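Local atomic coordinates of glutathione S-transferase-like protein (Methylobacillus flagellatus, PDB entry 4GLT), a protein that binds glutathione and probably acts as a glutathione transferase. Residues M23-A34 with K70-D78; A119-V130 with M184-Y192. All blocks are in the same frame, centred on the assembly; numbering follows the deposited sequence.

Contact 1 (M23-A34 with K70-D78); sequences MKLLYSNTSPYA and KIPVLILPD. With GSH (glutathione), chain E.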
# COMPACT_ATOMS: atom_id res chain seq x y z
N MET A 23 18.05 12.55 -8.34
CA MET A 23 16.74 11.94 -8.16
C MET A 23 15.80 13.01 -7.64
O MET A 23 16.16 13.78 -6.73
CB MET A 23 16.80 10.81 -7.14
CG MET A 23 17.77 9.70 -7.47
SD MET A 23 17.76 8.49 -6.13
CE MET A 23 17.43 9.57 -4.75
N LYS A 24 14.60 13.06 -8.19
CA LYS A 24 13.60 14.03 -7.77
C LYS A 24 12.46 13.35 -7.02
O LYS A 24 11.96 12.31 -7.45
CB LYS A 24 13.05 14.80 -8.97
CG LYS A 24 14.09 15.61 -9.70
CD LYS A 24 13.45 16.52 -10.74
CE LYS A 24 14.39 17.62 -11.19
NZ LYS A 24 13.77 18.49 -12.23
N LEU A 25 12.06 13.92 -5.89
CA LEU A 25 10.96 13.38 -5.09
C LEU A 25 9.77 14.32 -5.06
O LEU A 25 9.74 15.27 -4.27
CB LEU A 25 11.39 13.11 -3.65
CG LEU A 25 10.15 12.82 -2.80
CD1 LEU A 25 9.56 11.45 -3.16
CD2 LEU A 25 10.45 12.92 -1.31
N LEU A 26 8.77 14.05 -5.89
CA LEU A 26 7.56 14.84 -5.88
C LEU A 26 6.87 14.65 -4.55
O LEU A 26 6.69 13.54 -4.09
CB LEU A 26 6.61 14.39 -6.98
CG LEU A 26 7.10 14.48 -8.41
CD1 LEU A 26 5.92 14.39 -9.35
CD2 LEU A 26 7.83 15.77 -8.63
N TYR A 27 6.44 15.75 -3.95
CA TYR A 27 5.80 15.71 -2.65
C TYR A 27 4.97 16.96 -2.39
O TYR A 27 5.17 17.99 -3.03
CB TYR A 27 6.86 15.58 -1.56
CG TYR A 27 7.44 16.91 -1.16
CD1 TYR A 27 7.10 17.51 0.04
CD2 TYR A 27 8.33 17.59 -2.00
CE1 TYR A 27 7.62 18.73 0.41
CE2 TYR A 27 8.86 18.80 -1.64
CZ TYR A 27 8.50 19.37 -0.43
OH TYR A 27 9.03 20.59 -0.06
N SER A 28 4.04 16.86 -1.44
CA SER A 28 3.25 18.00 -0.97
C SER A 28 3.63 18.26 0.48
O SER A 28 4.35 17.47 1.08
CB SER A 28 1.76 17.71 -1.05
OG SER A 28 1.40 16.70 -0.11
N ASN A 29 3.14 19.36 1.05
CA ASN A 29 3.49 19.73 2.43
C ASN A 29 2.76 18.95 3.52
O ASN A 29 3.18 18.96 4.68
CB ASN A 29 3.31 21.23 2.65
CG ASN A 29 4.60 22.01 2.46
OD1 ASN A 29 4.58 23.11 1.92
ND2 ASN A 29 5.71 21.46 2.93
N THR A 30 1.67 18.29 3.17
CA THR A 30 0.86 17.61 4.18
C THR A 30 0.90 16.09 4.07
O THR A 30 0.53 15.40 5.02
CB THR A 30 -0.61 18.10 4.13
OG1 THR A 30 -1.23 17.67 2.92
CG2 THR A 30 -0.66 19.62 4.21
N SER A 31 1.36 15.56 2.94
CA SER A 31 1.32 14.11 2.71
C SER A 31 2.21 13.28 3.65
O SER A 31 3.42 13.35 3.55
CB SER A 31 1.70 13.80 1.27
OG SER A 31 1.80 12.40 1.08
N PRO A 32 1.59 12.47 4.53
CA PRO A 32 2.37 11.70 5.51
C PRO A 32 3.16 10.55 4.86
O PRO A 32 4.16 10.09 5.40
CB PRO A 32 1.30 11.15 6.46
CG PRO A 32 0.07 11.05 5.62
CD PRO A 32 0.15 12.19 4.63
N TYR A 33 2.69 10.13 3.69
CA TYR A 33 3.39 9.12 2.90
C TYR A 33 4.63 9.73 2.26
O TYR A 33 5.65 9.08 2.14
CB TYR A 33 2.48 8.59 1.79
CG TYR A 33 1.12 8.20 2.29
CD1 TYR A 33 0.94 7.01 2.99
CD2 TYR A 33 0.02 9.01 2.08
CE1 TYR A 33 -0.30 6.63 3.44
CE2 TYR A 33 -1.23 8.65 2.53
CZ TYR A 33 -1.38 7.46 3.21
OH TYR A 33 -2.62 7.08 3.68
N ALA A 34 4.51 10.99 1.83
CA ALA A 34 5.63 11.72 1.29
C ALA A 34 6.65 11.94 2.40
O ALA A 34 7.85 11.78 2.19
CB ALA A 34 5.18 13.05 0.71
N LYS A 70 -0.71 10.08 -7.75
CA LYS A 70 -0.49 10.19 -6.32
C LYS A 70 0.95 10.49 -5.94
O LYS A 70 1.89 9.99 -6.55
CB LYS A 70 -0.94 8.91 -5.61
CG LYS A 70 -2.44 8.76 -5.49
CD LYS A 70 -2.81 7.40 -4.94
CE LYS A 70 -4.31 7.27 -4.74
NZ LYS A 70 -4.76 8.04 -3.55
N ILE A 71 1.11 11.33 -4.92
CA ILE A 71 2.40 11.65 -4.36
C ILE A 71 2.59 10.73 -3.15
O ILE A 71 1.61 10.30 -2.56
CB ILE A 71 2.44 13.13 -3.96
CG1 ILE A 71 2.93 13.97 -5.14
CG2 ILE A 71 3.30 13.36 -2.73
CD1 ILE A 71 2.24 13.65 -6.45
N PRO A 72 3.85 10.39 -2.79
CA PRO A 72 5.09 10.79 -3.43
C PRO A 72 5.39 9.95 -4.68
O PRO A 72 4.97 8.80 -4.76
CB PRO A 72 6.14 10.48 -2.36
CG PRO A 72 5.59 9.32 -1.62
CD PRO A 72 4.08 9.38 -1.74
N VAL A 73 6.18 10.51 -5.58
CA VAL A 73 6.78 9.80 -6.68
C VAL A 73 8.26 10.10 -6.68
O VAL A 73 8.64 11.25 -6.59
CB VAL A 73 6.25 10.29 -8.01
CG1 VAL A 73 6.68 9.36 -9.09
CG2 VAL A 73 4.78 10.41 -7.98
N LEU A 74 9.10 9.07 -6.77
CA LEU A 74 10.53 9.30 -6.98
C LEU A 74 10.86 9.14 -8.46
O LEU A 74 10.76 8.04 -9.02
CB LEU A 74 11.38 8.34 -6.14
CG LEU A 74 12.88 8.66 -6.03
CD1 LEU A 74 13.17 9.60 -4.86
CD2 LEU A 74 13.69 7.38 -5.87
N ILE A 75 11.22 10.25 -9.09
CA ILE A 75 11.69 10.25 -10.48
C ILE A 75 13.22 10.18 -10.52
O ILE A 75 13.89 11.13 -10.13
CB ILE A 75 11.26 11.53 -11.21
CG1 ILE A 75 9.75 11.71 -11.08
CG2 ILE A 75 11.72 11.49 -12.66
CD1 ILE A 75 9.27 13.12 -11.37
N LEU A 76 13.75 9.05 -11.00
CA LEU A 76 15.19 8.83 -11.10
C LEU A 76 15.78 9.46 -12.37
O LEU A 76 15.05 9.78 -13.30
CB LEU A 76 15.49 7.32 -11.08
CG LEU A 76 14.91 6.53 -9.89
CD1 LEU A 76 15.05 5.04 -10.12
CD2 LEU A 76 15.58 6.91 -8.57
N PRO A 77 17.12 9.65 -12.41
CA PRO A 77 17.80 10.28 -13.55
C PRO A 77 17.49 9.64 -14.92
O PRO A 77 17.68 10.30 -15.95
CB PRO A 77 19.28 10.12 -13.21
CG PRO A 77 19.32 10.00 -11.73
CD PRO A 77 18.04 9.34 -11.31
N ASP A 78 17.04 8.39 -14.93
CA ASP A 78 16.60 7.74 -16.17
C ASP A 78 15.30 8.38 -16.65
O ASP A 78 14.90 8.23 -17.81
CB ASP A 78 16.32 6.24 -15.95
CG ASP A 78 17.19 5.63 -14.88
OD1 ASP A 78 18.34 6.07 -14.71
OD2 ASP A 78 16.70 4.69 -14.20
N1 GSH E . -0.21 4.47 -1.11
CA1 GSH E . 0.41 5.77 -1.47
C1 GSH E . 1.71 5.79 -0.73
O11 GSH E . 2.65 6.49 -1.13
O12 GSH E . 1.80 5.06 0.29
CB1 GSH E . -0.54 6.92 -1.09
CG1 GSH E . -0.01 8.30 -1.50
CD1 GSH E . -0.98 9.41 -1.08
OE1 GSH E . -2.08 9.13 -0.62
N2 GSH E . -0.56 10.67 -1.24
CA2 GSH E . -1.35 11.89 -1.03
C2 GSH E . -1.66 12.18 0.41
O2 GSH E . -0.85 11.93 1.30
CB2 GSH E . -2.61 11.86 -1.88
SG2 GSH E . -2.22 11.97 -3.64
N3 GSH E . -2.84 12.74 0.67
CA3 GSH E . -3.30 13.00 2.03
C3 GSH E . -2.93 14.38 2.53
O31 GSH E . -3.62 14.87 3.46
O32 GSH E . -1.95 14.97 2.03
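Lys-24 and Ile-75 pair through both backbone bonds, Lys-24 N to Ile-75 O at 2.8 Å and Ile-75 N to Lys-24 O at 2.7 Å, which joins strands 24-27 and 73-75 antiparallel, at 155°. Farther along, Leu-26 N donates to Val-73 O at 2.9 Å, while the return bond is weak.

Apolar side chains pack on both sides of these strands. On one side CD1 of Ile-75 slants across Leu-26 and approaches its CG to 3.9 Å. On the other, CD1 of Leu-25 lies alongside the Pro-72 ring, 3.6 Å from Pro-72 CB. With CG anti to the carbonyl carbon (chi1 -57°), Met-23 runs beside Leu-76, its SD 3.6 Å from Leu-76 CD2. Methyl CG2 of Ile-71 reaches Tyr-27 CA and Ala-34 CB.

At the ligand end, Ser-31 caps helix 32-44 by accepting from Ala-34 N, and its OG donates to glutathione O2 at 2.7 Å; Thr-30 OG1 donates to O32. Glutathione CB1 lies over one face of Tyr-33, opposite Pro-32 CG.

The peptide before Pro-72 is cis, and this cis-proline beside the glutathione site is a hallmark of the thioredoxin-like N-terminal domain of glutathione transferases.

Contact 2 (A119-V130 with M184-Y192); sequences ADGVTDAAVAAV and MLGYLELRY. With GSH (glutathione), chain E.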
# COMPACT_ATOMS: atom_id res chain seq x y z
N ALA A 119 0.82 1.18 10.49
CA ALA A 119 0.95 2.63 10.48
C ALA A 119 0.37 3.26 9.21
O ALA A 119 -0.38 4.24 9.29
CB ALA A 119 2.43 3.01 10.63
N ASP A 120 0.70 2.72 8.05
CA ASP A 120 0.11 3.26 6.82
C ASP A 120 -1.40 3.06 6.82
O ASP A 120 -2.14 3.92 6.36
CB ASP A 120 0.73 2.61 5.59
CG ASP A 120 2.12 3.14 5.29
OD1 ASP A 120 2.55 4.11 5.95
OD2 ASP A 120 2.79 2.58 4.39
N GLY A 121 -1.85 1.93 7.36
CA GLY A 121 -3.26 1.60 7.38
C GLY A 121 -4.06 2.57 8.23
O GLY A 121 -5.15 2.99 7.85
N VAL A 122 -3.51 2.90 9.38
CA VAL A 122 -4.08 3.92 10.24
C VAL A 122 -4.14 5.25 9.51
O VAL A 122 -5.14 5.98 9.58
CB VAL A 122 -3.25 4.07 11.53
CG1 VAL A 122 -3.73 5.26 12.34
CG2 VAL A 122 -3.36 2.80 12.35
N THR A 123 -3.08 5.56 8.78
CA THR A 123 -3.03 6.81 8.04
C THR A 123 -4.13 6.78 6.98
O THR A 123 -4.84 7.77 6.79
CB THR A 123 -1.63 7.04 7.41
OG1 THR A 123 -0.60 6.81 8.38
CG2 THR A 123 -1.49 8.43 6.89
N ASP A 124 -4.31 5.64 6.31
CA ASP A 124 -5.34 5.55 5.27
C ASP A 124 -6.68 5.81 5.91
O ASP A 124 -7.56 6.38 5.28
CB ASP A 124 -5.40 4.16 4.60
CG ASP A 124 -4.05 3.67 4.10
OD1 ASP A 124 -3.35 4.41 3.39
OD2 ASP A 124 -3.69 2.51 4.41
N ALA A 125 -6.84 5.37 7.16
CA ALA A 125 -8.14 5.47 7.82
C ALA A 125 -8.42 6.94 8.14
O ALA A 125 -9.52 7.44 7.90
CB ALA A 125 -8.17 4.61 9.07
N ALA A 126 -7.40 7.63 8.63
CA ALA A 126 -7.46 9.06 8.91
C ALA A 126 -7.72 9.90 7.67
O ALA A 126 -8.52 10.83 7.68
CB ALA A 126 -6.19 9.52 9.60
N VAL A 127 -7.01 9.59 6.59
CA VAL A 127 -7.21 10.31 5.35
C VAL A 127 -8.65 10.14 4.92
O VAL A 127 -9.29 11.08 4.43
CB VAL A 127 -6.27 9.80 4.24
CG1 VAL A 127 -6.75 10.23 2.86
CG2 VAL A 127 -4.85 10.28 4.49
N ALA A 128 -9.16 8.93 5.11
CA ALA A 128 -10.52 8.60 4.71
C ALA A 128 -11.49 9.48 5.47
O ALA A 128 -12.31 10.18 4.88
CB ALA A 128 -10.80 7.13 4.98
N ALA A 129 -11.37 9.44 6.79
CA ALA A 129 -12.18 10.28 7.64
C ALA A 129 -12.09 11.74 7.16
O ALA A 129 -13.10 12.35 6.80
CB ALA A 129 -11.72 10.16 9.08
N VAL A 130 -10.87 12.28 7.15
CA VAL A 130 -10.64 13.68 6.78
C VAL A 130 -11.31 14.06 5.47
O VAL A 130 -12.05 15.04 5.40
CB VAL A 130 -9.15 14.01 6.67
CG1 VAL A 130 -8.97 15.40 6.06
CG2 VAL A 130 -8.48 13.92 8.03
N MET A 184 2.76 8.89 10.83
CA MET A 184 1.37 8.61 11.19
C MET A 184 0.83 9.54 12.28
O MET A 184 -0.19 10.22 12.07
CB MET A 184 1.23 7.15 11.67
CG MET A 184 -0.16 6.85 12.23
SD MET A 184 -0.22 5.39 13.28
CE MET A 184 0.96 5.83 14.56
N LEU A 185 1.49 9.53 13.43
CA LEU A 185 1.15 10.41 14.55
C LEU A 185 1.12 11.89 14.16
O LEU A 185 0.19 12.63 14.50
CB LEU A 185 2.15 10.21 15.68
CG LEU A 185 2.23 8.77 16.21
CD1 LEU A 185 3.52 8.52 16.97
CD2 LEU A 185 1.02 8.45 17.08
N GLY A 186 2.16 12.32 13.44
CA GLY A 186 2.24 13.69 12.99
C GLY A 186 1.04 14.01 12.12
O GLY A 186 0.52 15.12 12.14
N TYR A 187 0.59 13.02 11.35
CA TYR A 187 -0.58 13.24 10.53
C TYR A 187 -1.80 13.47 11.42
O TYR A 187 -2.61 14.38 11.17
CB TYR A 187 -0.84 12.08 9.57
CG TYR A 187 -1.90 12.44 8.57
CD1 TYR A 187 -1.69 13.48 7.67
CD2 TYR A 187 -3.12 11.78 8.53
CE1 TYR A 187 -2.65 13.85 6.75
CE2 TYR A 187 -4.10 12.14 7.61
CZ TYR A 187 -3.85 13.18 6.72
OH TYR A 187 -4.79 13.57 5.80
N LEU A 188 -1.94 12.66 12.46
CA LEU A 188 -3.03 12.87 13.39
C LEU A 188 -3.01 14.30 13.91
O LEU A 188 -4.02 14.99 13.88
CB LEU A 188 -2.99 11.86 14.54
CG LEU A 188 -3.11 10.41 14.05
CD1 LEU A 188 -3.35 9.47 15.21
CD2 LEU A 188 -4.23 10.29 13.03
N GLU A 189 -1.85 14.74 14.38
CA GLU A 189 -1.75 16.09 14.92
C GLU A 189 -2.16 17.14 13.89
O GLU A 189 -2.83 18.11 14.20
CB GLU A 189 -0.34 16.36 15.42
CG GLU A 189 0.03 15.54 16.64
CD GLU A 189 1.06 16.24 17.51
OE1 GLU A 189 1.61 17.27 17.06
OE2 GLU A 189 1.31 15.78 18.64
N LEU A 190 -1.74 16.94 12.65
CA LEU A 190 -2.06 17.89 11.60
C LEU A 190 -3.57 17.96 11.39
O LEU A 190 -4.14 19.04 11.25
CB LEU A 190 -1.37 17.50 10.29
CG LEU A 190 -1.89 18.19 9.01
CD1 LEU A 190 -1.68 19.69 9.09
CD2 LEU A 190 -1.21 17.61 7.77
N ARG A 191 -4.23 16.81 11.38
CA ARG A 191 -5.62 16.77 10.95
C ARG A 191 -6.62 16.80 12.10
O ARG A 191 -7.78 17.13 11.91
CB ARG A 191 -5.87 15.55 10.05
CG ARG A 191 -5.13 15.61 8.71
CD ARG A 191 -5.59 16.78 7.86
NE ARG A 191 -4.97 16.78 6.54
CZ ARG A 191 -5.03 17.79 5.67
NH1 ARG A 191 -5.67 18.90 5.98
NH2 ARG A 191 -4.43 17.68 4.49
N TYR A 192 -6.15 16.47 13.30
CA TYR A 192 -7.04 16.41 14.45
C TYR A 192 -6.44 17.10 15.66
O TYR A 192 -5.88 16.45 16.54
CB TYR A 192 -7.39 14.95 14.78
CG TYR A 192 -8.18 14.28 13.68
CD1 TYR A 192 -7.59 13.35 12.83
CD2 TYR A 192 -9.52 14.60 13.48
CE1 TYR A 192 -8.32 12.75 11.81
CE2 TYR A 192 -10.25 14.01 12.47
CZ TYR A 192 -9.65 13.09 11.64
OH TYR A 192 -10.38 12.50 10.63
N1 GSH E . -0.21 4.47 -1.11
CA1 GSH E . 0.41 5.77 -1.47
C1 GSH E . 1.71 5.79 -0.73
O11 GSH E . 2.65 6.49 -1.13
O12 GSH E . 1.80 5.06 0.29
CB1 GSH E . -0.54 6.92 -1.09
CG1 GSH E . -0.01 8.30 -1.50
CD1 GSH E . -0.98 9.41 -1.08
OE1 GSH E . -2.08 9.13 -0.62
N2 GSH E . -0.56 10.67 -1.24
CA2 GSH E . -1.35 11.89 -1.03
C2 GSH E . -1.66 12.18 0.41
O2 GSH E . -0.85 11.93 1.30
CB2 GSH E . -2.61 11.86 -1.88
SG2 GSH E . -2.22 11.97 -3.64
N3 GSH E . -2.84 12.74 0.67
CA3 GSH E . -3.30 13.00 2.03
C3 GSH E . -2.93 14.38 2.53
O31 GSH E . -3.62 14.87 3.46
O32 GSH E . -1.95 14.97 2.03
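The hydroxyl of Tyr-187, lodged against CG2 of Val-127, is gripped by two polar partners: it donates to glutathione O31 at 2.9 Å and accepts from NE of Arg-191, which approaches with the hydroxyl 24° out of the guanidinium plane. NH2 of Arg-191 bonds the same glutathione O31 at 3.1 Å, near the plane of the guanidinium, so the glycyl carboxylate oxygen, the phenol and the arginine hold one another in a triangle. The positive charge of Arg-191 probably steadies the carboxylate.

The phenol is also a knob set among Thr-123, Ala-126, Val-127 and Val-130. Its chi1 of -169° swings the ring away from its own backbone N and across to helix 106-133, where Ala-126 CB meets its edge 3.9 Å from Tyr-187 CE2, while CG of Arg-191 rests over one face. Replacing Tyr-187 by alanine would probably open a gap among these residues and leave the glycyl carboxylate without one of its donors.

Val-130 CG2 packs on Arg-191 CB at 3.7 Å and also meets the hydroxyl of Tyr-192, whose side chain points the opposite way. At the other end the Met-184 side chain lies slantwise over Val-122, its SD 3.6 Å from Val-122 CG1. Thr-123 OG1 turns back to Ala-119 O at 2.7 Å, and its own backbone N reaches that oxygen from the opposite face.

The axes of the segments 119-130 and 184-191 run nearly parallel, 15° apart, with a closest approach of 9.7 Å. Met-159 of helix 142-162 touches both Ala-119 and Met-184, helix 32-44 lies against Thr-123, and helix 202-212 packs on Leu-185.

From the N terminus, strand 24-27 leads through helix 32-44 and strand 49-52 before contact 1 brings 70-78 back, closing a loop of 35 residues within the N-terminal domain. Contact 2 then closes a second, larger loop, which includes helix 142-162, within the all-helical C-terminal part. The loops follow in series and neither nest nor cross. The join between them is made in space: Pro-32 packs against Thr-123 and Tyr-187, and Tyr-33 OH makes a weak hydrogen bond to Asp-124 OD1. Glutathione lies across this seam, bound by residues of both contacts, with Ser-85 and Asp-84 completing its hydrogen bonds.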